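Local coordinates for protein spectinomycin 9-adenylyltransferase (Enterococcus faecalis, PDB 6SXJ) that confers resistance to spectinomycin by transferring AMP from ATP to the 9-hydroxyl of the antibiotic, releasing diphosphate, at residues S45-L50 / R83-T88. Numbering follows the deposited sequence.
Sequences SDLDFL and RYIELT
Leu-47 to Leu-50 and Ile-85 to Thr-88 pair as parallel strands, their axes 11° apart, through backbone hydrogen bonds from Leu-47 N to Tyr-84 O, Glu-86 N to Leu-47 O, Phe-49 N to Glu-86 O and Thr-88 N to Phe-49 O. Ahead of the strands, Arg-83 lies across Leu-47, its CD 3.8 Å from Leu-47 CG; extended from CG to NE (chi3 171°), it carries NH1 to Ser-45 O (3.0 Å), donating in the guanidinium plane. NH1 also bonds Lys-42 O, and NE bonds Thr-8. A water bridges Asp-46 OD1 and Tyr-84 N, while Asp-46 OD1 meets the Tyr-84 ring edge at CD2 (3.5 Å). On the apolar face, packed on helix 8-23, Phe-49 CB rests on Leu-87 CD1 (3.7 Å) and Phe-49 CD1 on Ile-85 CG2 (4.0 Å). Asp-48 and Glu-86 stand side by side on the other face, Asp-48 OD1 to Glu-86 OE2 4.1 Å, and Asp-46, from the loop just before, brings OD2 to 4.3 Å from Glu-86 OE1. Joined by helix 59-69, the strands form a beta-alpha-beta crossover in the nucleotidyltransferase domain; Asp-46 and Asp-48 probably correspond to the acidic pair that binds magnesium in this superfamily.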
# COMPACT_ATOMS: atom_id res chain seq x y z
N SER A 45 -6.11 10.33 -4.57
CA SER A 45 -4.91 9.66 -4.09
C SER A 45 -4.92 9.45 -2.59
O SER A 45 -5.39 10.30 -1.82
CB SER A 45 -3.66 10.46 -4.48
OG SER A 45 -3.71 10.89 -5.82
N ASP A 46 -4.36 8.32 -2.17
CA ASP A 46 -4.12 8.06 -0.76
C ASP A 46 -2.90 8.84 -0.27
O ASP A 46 -1.99 9.17 -1.04
CB ASP A 46 -3.86 6.58 -0.50
CG ASP A 46 -5.08 5.70 -0.75
OD1 ASP A 46 -6.16 6.24 -1.06
OD2 ASP A 46 -4.93 4.47 -0.63
N LEU A 47 -2.87 9.08 1.03
CA LEU A 47 -1.69 9.56 1.73
C LEU A 47 -0.99 8.37 2.38
O LEU A 47 -1.47 7.82 3.37
CB LEU A 47 -2.07 10.59 2.79
CG LEU A 47 -2.69 11.92 2.34
CD1 LEU A 47 -3.10 12.71 3.57
CD2 LEU A 47 -1.68 12.68 1.50
N ASP A 48 0.17 7.99 1.83
CA ASP A 48 0.92 6.81 2.26
C ASP A 48 2.15 7.26 3.03
O ASP A 48 3.01 7.96 2.47
CB ASP A 48 1.33 5.96 1.06
CG ASP A 48 0.14 5.41 0.29
OD1 ASP A 48 -0.57 4.54 0.83
OD2 ASP A 48 -0.07 5.84 -0.88
N PHE A 49 2.26 6.83 4.28
CA PHE A 49 3.36 7.23 5.14
C PHE A 49 4.20 6.02 5.54
O PHE A 49 3.65 4.99 5.95
CB PHE A 49 2.85 7.92 6.41
CG PHE A 49 2.13 9.20 6.15
CD1 PHE A 49 0.76 9.22 5.98
CD2 PHE A 49 2.82 10.40 6.13
CE1 PHE A 49 0.09 10.39 5.78
CE2 PHE A 49 2.16 11.57 5.91
CZ PHE A 49 0.79 11.58 5.73
N LEU A 50 5.52 6.16 5.43
CA LEU A 50 6.47 5.23 6.02
C LEU A 50 7.18 5.94 7.16
O LEU A 50 7.72 7.04 6.96
CB LEU A 50 7.48 4.73 4.99
CG LEU A 50 8.43 3.63 5.48
CD1 LEU A 50 7.69 2.34 5.68
CD2 LEU A 50 9.55 3.45 4.47
N ARG A 83 -8.87 12.10 2.35
CA ARG A 83 -8.11 11.02 1.74
C ARG A 83 -7.90 9.89 2.75
O ARG A 83 -7.92 10.11 3.96
CB ARG A 83 -6.75 11.52 1.24
CG ARG A 83 -6.83 12.84 0.45
CD ARG A 83 -5.44 13.39 0.17
NE ARG A 83 -5.46 14.52 -0.76
CZ ARG A 83 -5.37 14.40 -2.08
NH1 ARG A 83 -5.26 13.20 -2.63
NH2 ARG A 83 -5.38 15.48 -2.85
N TYR A 84 -7.69 8.68 2.24
CA TYR A 84 -7.29 7.58 3.11
C TYR A 84 -5.87 7.82 3.58
O TYR A 84 -4.99 8.19 2.80
CB TYR A 84 -7.35 6.24 2.37
CG TYR A 84 -8.73 5.73 2.06
CD1 TYR A 84 -9.65 5.46 3.07
CD2 TYR A 84 -9.12 5.50 0.75
CE1 TYR A 84 -10.90 4.99 2.78
CE2 TYR A 84 -10.37 5.04 0.45
CZ TYR A 84 -11.26 4.78 1.46
OH TYR A 84 -12.52 4.30 1.14
N ILE A 85 -5.63 7.60 4.87
CA ILE A 85 -4.28 7.56 5.42
C ILE A 85 -3.88 6.09 5.62
O ILE A 85 -4.60 5.32 6.25
CB ILE A 85 -4.19 8.32 6.75
CG1 ILE A 85 -4.38 9.83 6.51
CG2 ILE A 85 -2.85 8.09 7.42
CD1 ILE A 85 -4.53 10.59 7.77
N GLU A 86 -2.72 5.73 5.08
CA GLU A 86 -2.08 4.45 5.33
C GLU A 86 -0.71 4.76 5.90
O GLU A 86 0.04 5.55 5.33
CB GLU A 86 -1.97 3.65 4.03
CG GLU A 86 -2.07 2.16 4.18
CD GLU A 86 -2.22 1.49 2.83
OE1 GLU A 86 -3.29 1.64 2.21
OE2 GLU A 86 -1.25 0.86 2.38
N LEU A 87 -0.40 4.16 7.05
CA LEU A 87 0.85 4.46 7.74
C LEU A 87 1.47 3.18 8.27
O LEU A 87 0.82 2.46 9.05
CB LEU A 87 0.64 5.44 8.89
CG LEU A 87 1.90 5.94 9.60
CD1 LEU A 87 1.78 7.45 9.89
CD2 LEU A 87 2.12 5.19 10.88
N THR A 88 2.73 2.93 7.91
CA THR A 88 3.50 1.78 8.35
C THR A 88 4.70 2.25 9.16
O THR A 88 5.34 3.24 8.81
CB THR A 88 3.99 0.95 7.17
OG1 THR A 88 2.87 0.49 6.40
CG2 THR A 88 4.80 -0.24 7.65
O HOH W 1 -7.62 8.33 -0.59
O HOH W 2 2.19 2.77 4.55